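Local coordinates for subtilisin-like protein (Prochloron didemni, PDB 3ZXY) that probably acts as a subtilisin-like serine endopeptidase, this chain being the protease domain of the longer PatA protein, at residues A[242-247]-A[265-270]. The protein carries 1 engineered substitution. Numbering follows the deposited sequence.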
loop_
_atom_site.group_PDB
_atom_site.type_symbol
_atom_site.label_atom_id
_atom_site.label_comp_id
_atom_site.label_asym_id
_atom_site.label_seq_id
_atom_site.Cartn_x
_atom_site.Cartn_y
_atom_site.Cartn_z
ATOM N N GLN A 242 8.831 11.204 2.050
ATOM C CA GLN A 242 9.238 12.543 1.612
ATOM C C GLN A 242 9.893 12.469 0.223
ATOM O O GLN A 242 9.657 13.327 -0.647
ATOM C CB GLN A 242 10.179 13.159 2.653
ATOM C CG GLN A 242 10.343 14.658 2.512
ATOM C CD GLN A 242 9.167 15.470 3.046
ATOM O OE1 GLN A 242 8.121 14.927 3.419
ATOM N NE2 GLN A 242 9.334 16.774 3.081
ATOM N N LEU A 243 10.718 11.445 0.020
ATOM C CA LEU A 243 11.367 11.250 -1.281
ATOM C C LEU A 243 10.359 10.994 -2.398
ATOM O O LEU A 243 10.489 11.525 -3.498
ATOM C CB LEU A 243 12.371 10.091 -1.231
ATOM C CG LEU A 243 13.623 10.322 -0.390
ATOM C CD1 LEU A 243 14.271 8.976 -0.078
ATOM C CD2 LEU A 243 14.595 11.234 -1.112
ATOM N N LEU A 244 9.354 10.175 -2.110
ATOM C CA LEU A 244 8.325 9.870 -3.090
ATOM C C LEU A 244 7.511 11.108 -3.427
ATOM O O LEU A 244 7.173 11.351 -4.600
ATOM C CB LEU A 244 7.429 8.732 -2.576
ATOM C CG LEU A 244 8.081 7.349 -2.622
ATOM C CD1 LEU A 244 7.307 6.322 -1.789
ATOM C CD2 LEU A 244 8.227 6.892 -4.075
ATOM N N LEU A 245 7.152 11.890 -2.415
ATOM C CA LEU A 245 6.411 13.116 -2.641
ATOM C C LEU A 245 7.238 14.167 -3.376
ATOM O O LEU A 245 6.737 14.838 -4.276
ATOM C CB LEU A 245 5.866 13.677 -1.316
ATOM C CG LEU A 245 4.773 12.853 -0.650
ATOM C CD1 LEU A 245 4.539 13.399 0.753
ATOM C CD2 LEU A 245 3.486 12.882 -1.461
ATOM N N GLN A 246 8.514 14.310 -3.021
ATOM C CA GLN A 246 9.347 15.335 -3.641
ATOM C C GLN A 246 9.653 15.063 -5.104
ATOM O O GLN A 246 9.708 15.992 -5.918
ATOM C CB GLN A 246 10.663 15.484 -2.884
ATOM C CG GLN A 246 11.516 16.587 -3.469
ATOM C CD GLN A 246 12.487 17.177 -2.485
ATOM O OE1 GLN A 246 13.690 17.225 -2.748
ATOM N NE2 GLN A 246 11.968 17.695 -1.372
ATOM N N SER A 247 9.843 13.790 -5.428
ATOM C CA SER A 247 10.188 13.378 -6.777
ATOM C C SER A 247 8.968 13.195 -7.683
ATOM O O SER A 247 9.120 13.055 -8.891
ATOM C CB SER A 247 11.026 12.099 -6.758
ATOM O OG SER A 247 10.324 11.019 -6.170
ATOM N N GLY A 265 1.530 14.753 -7.419
ATOM C CA GLY A 265 2.178 14.348 -8.644
ATOM C C GLY A 265 2.115 12.867 -8.918
ATOM O O GLY A 265 1.559 12.083 -8.145
ATOM N N ARG A 266 2.713 12.475 -10.035
ATOM C CA ARG A 266 2.790 11.096 -10.445
ATOM C C ARG A 266 4.015 10.382 -9.881
ATOM O O ARG A 266 5.122 10.953 -9.889
ATOM C CB ARG A 266 2.879 11.051 -11.962
ATOM C CG ARG A 266 1.661 11.631 -12.646
ATOM C CD ARG A 266 1.866 11.564 -14.134
ATOM N NE ARG A 266 2.765 12.614 -14.603
ATOM C CZ ARG A 266 3.816 12.444 -15.409
ATOM N NH1 ARG A 266 4.170 11.245 -15.864
ATOM N NH2 ARG A 266 4.521 13.509 -15.781
ATOM N N LEU A 267 3.832 9.139 -9.451
ATOM C CA LEU A 267 4.917 8.302 -8.964
ATOM C C LEU A 267 6.077 8.312 -9.950
ATOM O O LEU A 267 5.905 8.084 -11.143
ATOM C CB LEU A 267 4.430 6.870 -8.783
ATOM C CG LEU A 267 5.445 5.820 -8.361
ATOM C CD1 LEU A 267 5.996 6.110 -6.978
ATOM C CD2 LEU A 267 4.744 4.451 -8.442
ATOM N N ASN A 268 7.274 8.579 -9.414
ATOM C CA ASN A 268 8.477 8.720 -10.221
ATOM C C ASN A 268 9.583 7.906 -9.555
ATOM O O ASN A 268 10.351 8.436 -8.748
ATOM C CB ASN A 268 8.848 10.204 -10.303
ATOM C CG ASN A 268 10.131 10.452 -11.065
ATOM O OD1 ASN A 268 10.635 9.552 -11.759
ATOM N ND2 ASN A 268 10.667 11.667 -10.954
ATOM N N VAL A 269 9.667 6.630 -9.906
ATOM C CA VAL A 269 10.535 5.699 -9.204
ATOM C C VAL A 269 12.000 6.048 -9.455
ATOM O O VAL A 269 12.784 6.113 -8.509
ATOM C CB VAL A 269 10.253 4.237 -9.568
ATOM C CG1 VAL A 269 11.140 3.320 -8.727
ATOM C CG2 VAL A 269 8.792 3.899 -9.283
ATOM N N SER A 270 12.346 6.319 -10.706
ATOM C CA SER A 270 13.747 6.695 -11.017
ATOM C C SER A 270 14.144 7.974 -10.299
ATOM O O SER A 270 15.227 8.056 -9.718
ATOM C CB SER A 270 13.979 6.798 -12.528
ATOM O OG SER A 270 13.124 7.728 -13.122
HETATM O O HOH W 1 7.863 9.717 -6.826
#
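N268 reaches across to S247 through its side-chain amide, and this is the one direct hydrogen bond joining 242-247 to 265-270. ND2 of N268 lies 2.9 Å from O of S247, with an angle of 157° at the hydrogen. The acceptor sits within 7° of the amide plane, whereas ND2 approaches the carbonyl from 24° off the carbonyl plane. With CG anti to the backbone N (chi1 177°), the amide extends from a CB directed at 242-247, placing ND2 at the backbone carbonyl of S247. N268 occupies the N-cap position of helix 269-278, and its OD1 caps N of G271.

Beside this bond, a bridging water donates to O of L244 and to OG of S247 and accepts from N of N268; the water oxygen lies 2.9 Å from N of N268. OG of S247 donates to O of L243 at 2.7 Å, on the face of that carbonyl opposite the one used by N of S247, and with the bond from the water this holds the hydroxyl's rotation. The apolar part is a single methyl contact: L244 and L267 run side by side, pointing the same way, with CD2 of L244 3.7 Å from CD1 of L267. V220, A221 and L224 of helix 210-230 also pack on L244, while I188 and A190 of strand 187-191 meet L267.

Away from the predicted catalytic residues, the contact thus joins helix 237-247 to the residues leading into helix 269-278 mainly by polar means: the asparagine amide satisfies O of S247, and the water links O of L244 to N of N268.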